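Local coordinates for PRD-containing transcription regulator (PDB 3NUF), which probably regulates transcription through its PRD module, a helical domain that in related bacterial regulators is phosphorylated by the sugar phosphotransferase system, at residues Tyr34-Ile44 with Lys85-His96. Numbering follows the deposited sequence.
With EDO (1,2-ethanediol), chain G.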
ATOM      1  N   TYR A  34       7.314   5.343   0.525  1.00 14.05           N
ATOM      2  CA  TYR A  34       7.874   4.178  -0.169  1.00 14.06           C
ATOM      3  C   TYR A  34       6.927   3.668  -1.250  1.00 12.65           C
ATOM      4  O   TYR A  34       7.329   3.399  -2.403  1.00 12.80           O
ATOM      5  CB  TYR A  34       8.223   3.077   0.834  1.00 14.92           C
ATOM      6  CG  TYR A  34       8.550   1.741   0.247  1.00 13.41           C
ATOM      7  CD1 TYR A  34       9.840   1.439  -0.125  1.00 14.67           C
ATOM      8  CD2 TYR A  34       7.581   0.764   0.080  1.00 14.14           C
ATOM      9  CE1 TYR A  34      10.148   0.211  -0.647  1.00 16.50           C
ATOM     10  CE2 TYR A  34       7.885  -0.452  -0.482  1.00 15.35           C
ATOM     11  CZ  TYR A  34       9.169  -0.699  -0.821  1.00 15.08           C
ATOM     12  OH  TYR A  34       9.504  -1.940  -1.361  1.00 21.89           O
ATOM     13  N   VAL A  35       5.660   3.529  -0.893  1.00 12.29           N
ATOM     14  CA  VAL A  35       4.666   3.013  -1.852  1.00 12.66           C
ATOM     15  C   VAL A  35       4.473   3.970  -3.053  1.00 12.66           C
ATOM     16  O   VAL A  35       4.407   3.530  -4.210  1.00 13.48           O
ATOM     17  CB  VAL A  35       3.371   2.655  -1.209  1.00 11.33           C
ATOM     18  CG1 VAL A  35       2.347   2.202  -2.251  1.00 12.80           C
ATOM     19  CG2 VAL A  35       3.585   1.515  -0.207  1.00 13.07           C
ATOM     20  N   ILE A  36       4.419   5.267  -2.776  1.00 13.11           N
ATOM     21  CA  ILE A  36       4.276   6.267  -3.848  1.00 13.44           C
ATOM     22  C   ILE A  36       5.467   6.148  -4.801  1.00 15.12           C
ATOM     23  O   ILE A  36       5.316   6.117  -6.030  1.00 15.06           O
ATOM     24  CB  ILE A  36       4.167   7.676  -3.270  1.00 14.76           C
ATOM     25  CG1 ILE A  36       2.812   7.867  -2.602  1.00 15.61           C
ATOM     26  CG2 ILE A  36       4.369   8.708  -4.389  1.00 17.83           C
ATOM     27  CD1 ILE A  36       2.672   9.175  -1.790  1.00 17.40           C
ATOM     28  N   LYS A  37       6.661   6.078  -4.259  1.00 15.22           N
ATOM     29  CA  LYS A  37       7.882   5.960  -5.086  1.00 16.37           C
ATOM     30  C   LYS A  37       8.014   4.660  -5.847  1.00 16.05           C
ATOM     31  O   LYS A  37       8.476   4.604  -7.000  1.00 15.82           O
ATOM     32  CB  LYS A  37       9.079   6.216  -4.224  1.00 16.70           C
ATOM     33  CG  LYS A  37       9.173   7.685  -3.766  1.00 24.40           C
ATOM     34  CD  LYS A  37      10.391   7.932  -2.885  1.00 27.52           C
ATOM     35  CE  LYS A  37      10.251   7.495  -1.462  1.00 33.35           C
ATOM     36  NZ  LYS A  37      11.453   7.927  -0.601  1.00 36.48           N
ATOM     37  N   LEU A  38       7.616   3.562  -5.210  1.00 14.27           N
ATOM     38  CA  LEU A  38       7.651   2.271  -5.838  1.00 14.68           C
ATOM     39  C   LEU A  38       6.657   2.266  -7.015  1.00 15.41           C
ATOM     40  O   LEU A  38       6.944   1.826  -8.147  1.00 15.80           O
ATOM     41  CB  LEU A  38       7.217   1.196  -4.803  1.00 14.44           C
ATOM     42  CG  LEU A  38       7.200  -0.197  -5.363  1.00 16.70           C
ATOM     43  CD1 LEU A  38       8.601  -0.670  -5.704  1.00 22.68           C
ATOM     44  CD2 LEU A  38       6.599  -1.202  -4.376  1.00 15.91           C
ATOM     45  N   ALA A  39       5.449   2.756  -6.781  1.00 15.12           N
ATOM     46  CA  ALA A  39       4.416   2.806  -7.825  1.00 15.86           C
ATOM     47  C   ALA A  39       4.882   3.709  -8.963  1.00 16.18           C
ATOM     48  O   ALA A  39       4.738   3.325 -10.126  1.00 17.38           O
ATOM     49  CB  ALA A  39       3.082   3.315  -7.228  1.00 16.43           C
ATOM     50  N   ALA A  40       5.480   4.837  -8.637  1.00 16.13           N
ATOM     51  CA  ALA A  40       5.975   5.784  -9.675  1.00 17.98           C
ATOM     52  C   ALA A  40       7.062   5.134 -10.529  1.00 21.59           C
ATOM     53  O   ALA A  40       7.088   5.363 -11.740  1.00 21.57           O
ATOM     54  CB  ALA A  40       6.472   7.043  -9.023  1.00 21.10           C
ATOM     55  N   ALA A  41       7.926   4.313  -9.936  1.00 20.06           N
ATOM     56  CA  ALA A  41       8.931   3.569 -10.741  1.00 20.73           C
ATOM     57  C   ALA A  41       8.234   2.630 -11.744  1.00 21.07           C
ATOM     58  O   ALA A  41       8.727   2.417 -12.871  1.00 23.73           O
ATOM     59  CB  ALA A  41       9.912   2.818  -9.843  1.00 21.46           C
ATOM     60  N   ALA A  42       7.099   2.056 -11.388  1.00 19.76           N
ATOM     61  CA  ALA A  42       6.260   1.230 -12.231  1.00 18.88           C
ATOM     62  C   ALA A  42       5.262   1.984 -13.121  1.00 19.72           C
ATOM     63  O   ALA A  42       4.375   1.384 -13.712  1.00 20.52           O
ATOM     64  CB  ALA A  42       5.502   0.202 -11.322  1.00 20.82           C
ATOM     65  N   GLU A  43       5.398   3.308 -13.147  1.00 21.71           N
ATOM     66  CA  GLU A  43       4.542   4.207 -13.927  1.00 22.62           C
ATOM     67  C   GLU A  43       3.091   4.181 -13.513  1.00 22.52           C
ATOM     68  O   GLU A  43       2.180   4.290 -14.334  1.00 23.97           O
ATOM     69  CB  GLU A  43       4.686   3.936 -15.440  1.00 24.91           C
ATOM     70  CG  GLU A  43       6.111   4.227 -15.961  1.00 28.82           C
ATOM     71  CD  GLU A  43       6.277   3.905 -17.464  1.00 44.70           C
ATOM     72  OE1 GLU A  43       5.313   4.070 -18.242  1.00 49.95           O
ATOM     73  OE2 GLU A  43       7.377   3.483 -17.857  1.00 45.91           O
ATOM     74  N   ILE A  44       2.884   4.053 -12.196  1.00 19.39           N
ATOM     75  CA  ILE A  44       1.575   4.120 -11.592  1.00 20.19           C
ATOM     76  C   ILE A  44       1.517   5.301 -10.662  1.00 20.00           C
ATOM     77  O   ILE A  44       2.447   5.517  -9.870  1.00 19.79           O
ATOM     78  CB  ILE A  44       1.323   2.869 -10.770  1.00 18.74           C
ATOM     79  CG1 ILE A  44       1.356   1.644 -11.677  1.00 22.02           C
ATOM     80  CG2 ILE A  44      -0.002   2.959 -10.013  1.00 19.02           C
ATOM     81  CD1 ILE A  44       1.348   0.382 -10.967  1.00 22.74           C
ATOM     82  N   LYS A  85       1.379  -7.309 -12.540  1.00 13.28           N
ATOM     83  CA  LYS A  85       2.157  -6.133 -12.134  1.00 13.17           C
ATOM     84  C   LYS A  85       1.615  -5.630 -10.798  1.00 12.97           C
ATOM     85  O   LYS A  85       2.394  -5.363  -9.859  1.00 13.10           O
ATOM     86  CB  LYS A  85       2.091  -5.072 -13.198  1.00 16.78           C
ATOM     87  CG  LYS A  85       2.830  -3.819 -12.857  1.00 19.42           C
ATOM     88  CD  LYS A  85       2.805  -2.890 -14.109  1.00 25.93           C
ATOM     89  CE  LYS A  85       3.496  -1.620 -13.817  1.00 33.90           C
ATOM     90  NZ  LYS A  85       3.594  -0.816 -15.069  1.00 28.74           N
ATOM     91  N   SER A  86       0.307  -5.532 -10.657  1.00 11.81           N
ATOM     92  CA  SER A  86      -0.287  -5.095  -9.389  1.00 11.54           C
ATOM     93  C   SER A  86       0.010  -6.065  -8.262  1.00 12.25           C
ATOM     94  O   SER A  86       0.261  -5.640  -7.142  1.00 11.87           O
ATOM     95  CB  SER A  86      -1.751  -4.910  -9.519  1.00 13.54           C
ATOM     96  OG  SER A  86      -2.017  -3.739 -10.345  1.00 15.54           O
ATOM     97  N   LEU A  87      -0.144  -7.349  -8.524  1.00 11.68           N
ATOM     98  CA  LEU A  87       0.102  -8.386  -7.506  1.00 11.86           C
ATOM     99  C   LEU A  87       1.548  -8.363  -7.086  1.00 11.63           C
ATOM    100  O   LEU A  87       1.873  -8.494  -5.891  1.00 11.54           O
ATOM    101  CB  LEU A  87      -0.344  -9.755  -8.009  1.00 11.93           C
ATOM    102  CG  LEU A  87      -1.820  -9.988  -8.080  1.00 16.90           C
ATOM    103  CD1 LEU A  87      -2.109 -11.210  -9.044  1.00 18.07           C
ATOM    104  CD2 LEU A  87      -2.371 -10.216  -6.694  1.00 19.64           C
ATOM    105  N   ASP A  88       2.466  -8.209  -8.036  1.00 11.75           N
ATOM    106  CA  ASP A  88       3.904  -8.214  -7.720  1.00 11.77           C
ATOM    107  C   ASP A  88       4.281  -6.965  -6.899  1.00 10.79           C
ATOM    108  O   ASP A  88       5.080  -7.054  -5.961  1.00 11.20           O
ATOM    109  CB  ASP A  88       4.752  -8.250  -8.992  1.00 13.93           C
ATOM    110  CG  ASP A  88       4.684  -9.589  -9.731  1.00 19.60           C
ATOM    111  OD1 ASP A  88       4.137 -10.588  -9.210  1.00 21.54           O
ATOM    112  OD2 ASP A  88       5.220  -9.606 -10.888  1.00 24.60           O
ATOM    113  N   LEU A  89       3.752  -5.799  -7.258  1.00 10.69           N
ATOM    114  CA  LEU A  89       4.025  -4.599  -6.471  1.00 11.11           C
ATOM    115  C   LEU A  89       3.478  -4.789  -5.061  1.00 11.18           C
ATOM    116  O   LEU A  89       4.149  -4.434  -4.069  1.00 11.69           O
ATOM    117  CB  LEU A  89       3.446  -3.352  -7.147  1.00 12.66           C
ATOM    118  CG  LEU A  89       4.101  -2.917  -8.431  1.00 17.19           C
ATOM    119  CD1 LEU A  89       3.231  -1.917  -9.178  1.00 18.29           C
ATOM    120  CD2 LEU A  89       5.460  -2.294  -8.079  1.00 20.03           C
ATOM    121  N   ALA A  90       2.256  -5.303  -4.932  1.00 10.73           N
ATOM    122  CA  ALA A  90       1.684  -5.536  -3.612  1.00 10.23           C
ATOM    123  C   ALA A  90       2.526  -6.508  -2.805  1.00  9.63           C
ATOM    124  O   ALA A  90       2.762  -6.276  -1.603  1.00  9.64           O
ATOM    125  CB  ALA A  90       0.263  -6.033  -3.737  1.00 11.49           C
ATOM    126  N   ASP A  91       2.987  -7.598  -3.432  1.00  9.47           N
ATOM    127  CA  ASP A  91       3.849  -8.538  -2.727  1.00  9.98           C
ATOM    128  C   ASP A  91       5.123  -7.853  -2.227  1.00 11.11           C
ATOM    129  O   ASP A  91       5.553  -8.089  -1.099  1.00 11.15           O
ATOM    130  CB  ASP A  91       4.212  -9.704  -3.665  1.00 11.19           C
ATOM    131  CG  ASP A  91       5.036 -10.754  -2.985  1.00 12.56           C
ATOM    132  OD1 ASP A  91       4.463 -11.552  -2.267  1.00 12.96           O
ATOM    133  OD2 ASP A  91       6.248 -10.788  -3.163  1.00 13.48           O
ATOM    134  N   GLN A  92       5.713  -7.002  -3.047  1.00  9.87           N
ATOM    135  CA  GLN A  92       6.926  -6.299  -2.638  1.00 10.65           C
ATOM    136  C   GLN A  92       6.637  -5.438  -1.422  1.00 10.24           C
ATOM    137  O   GLN A  92       7.445  -5.387  -0.479  1.00 10.91           O
ATOM    138  CB  GLN A  92       7.441  -5.425  -3.772  1.00 11.74           C
ATOM    139  CG  GLN A  92       8.740  -4.763  -3.424  1.00 16.30           C
ATOM    140  CD  GLN A  92       9.447  -4.135  -4.605  1.00 19.32           C
ATOM    141  OE1 GLN A  92       9.100  -4.361  -5.760  1.00 20.27           O
ATOM    142  NE2 GLN A  92      10.470  -3.343  -4.301  1.00 24.58           N
ATOM    143  N   VAL A  93       5.505  -4.747  -1.397  1.00  9.80           N
ATOM    144  CA  VAL A  93       5.170  -3.897  -0.243  1.00  9.82           C
ATOM    145  C   VAL A  93       4.971  -4.692   1.030  1.00  9.33           C
ATOM    146  O   VAL A  93       5.515  -4.373   2.093  1.00 10.09           O
ATOM    147  CB  VAL A  93       3.939  -3.062  -0.512  1.00  9.28           C
ATOM    148  CG1 VAL A  93       3.482  -2.229   0.755  1.00 11.82           C
ATOM    149  CG2 VAL A  93       4.172  -2.080  -1.642  1.00 11.25           C
ATOM    150  N   VAL A  94       4.240  -5.789   0.902  1.00  9.20           N
ATOM    151  CA  VAL A  94       3.991  -6.677   2.079  1.00  9.85           C
ATOM    152  C   VAL A  94       5.309  -7.183   2.649  1.00 10.05           C
ATOM    153  O   VAL A  94       5.532  -7.128   3.862  1.00 10.98           O
ATOM    154  CB  VAL A  94       3.128  -7.845   1.656  1.00  9.42           C
ATOM    155  CG1 VAL A  94       3.034  -8.920   2.793  1.00 10.24           C
ATOM    156  CG2 VAL A  94       1.719  -7.359   1.237  1.00 10.43           C
ATOM    157  N   GLN A  95       6.205  -7.654   1.799  1.00  9.24           N
ATOM    158  CA  GLN A  95       7.485  -8.133   2.236  1.00  9.95           C
ATOM    159  C   GLN A  95       8.365  -7.066   2.820  1.00 11.33           C
ATOM    160  O   GLN A  95       9.131  -7.335   3.744  1.00 12.60           O
ATOM    161  CB  GLN A  95       8.155  -8.925   1.123  1.00 10.26           C
ATOM    162  CG  GLN A  95       7.366 -10.148   0.655  1.00 10.63           C
ATOM    163  CD  GLN A  95       7.023 -11.102   1.770  1.00 11.79           C
ATOM    164  OE1 GLN A  95       5.835 -11.444   2.021  1.00 14.65           O
ATOM    165  NE2 GLN A  95       8.007 -11.524   2.449  1.00  9.96           N
ATOM    166  N   HIS A  96       8.304  -5.896   2.241  1.00  9.95           N
ATOM    167  CA  HIS A  96       9.022  -4.735   2.761  1.00  9.83           C
ATOM    168  C   HIS A  96       8.599  -4.365   4.162  1.00 10.08           C
ATOM    169  O   HIS A  96       9.470  -4.123   4.998  1.00 12.88           O
ATOM    170  CB  HIS A  96       8.827  -3.512   1.816  1.00 10.00           C
ATOM    171  CG  HIS A  96       9.304  -2.216   2.380  1.00 12.70           C
ATOM    172  ND1 HIS A  96      10.630  -1.866   2.372  1.00 20.09           N
ATOM    173  CD2 HIS A  96       8.637  -1.201   2.963  1.00 15.41           C
ATOM    174  CE1 HIS A  96      10.746  -0.655   2.913  1.00 17.16           C
ATOM    175  NE2 HIS A  96       9.558  -0.244   3.311  1.00 18.43           N
TER
HETATM  176  C1  EDO G 308      12.522  -2.489  -1.179  1.00 30.85           C
HETATM  177  O1  EDO G 308      11.569  -2.480  -2.244  1.00 42.07           O
HETATM  178  C2  EDO G 308      12.583  -3.888  -0.631  1.00 29.45           C
HETATM  179  O2  EDO G 308      12.300  -3.860   0.774  1.00 38.09           O
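Leu38 and Leu89 lie alongside one another, pointing opposite ways, CG of Leu38 lying 3.8 Å from CD2 of Leu89. The other branch of Leu89, CD1, meets CD1 of Ile44 end-on in a tight 3.5 Å contact and also rests on CB of Ala42. Further along, CG2 of Val93 packs against both CD2 of Leu38 and CG2 of Val35, with Leu54 and Leu58 of helix 48-67 also touching Val35. The segments of helices 25-41 and 84-97 run roughly antiparallel, their N-to-C directions 149° apart, within the all-helical PRD fold. A Schellman motif closes helix 25-41, with Glu43 at positive phi as its C-prime residue. Beside this turn, the fully extended chain of Lys85 carries NZ, slightly off the carbonyl plane, into a 2.7 Å hydrogen bond with Ala42 O. At the opposite end, CG anti to the backbone N (chi1 168°) lays the Tyr34 ring over the His96 face, planes 5° apart and centroids 3.6 Å apart. A 1,2-ethanediol, probably from the crystallisation liquor, puts O2 at the His96 edge, hydrogen-bonded to ND1 at 3.1 Å, and O1 at the Tyr34 edge; O1's contacts with Tyr34 OH and Gln92 NE2 are too short to trust in detail.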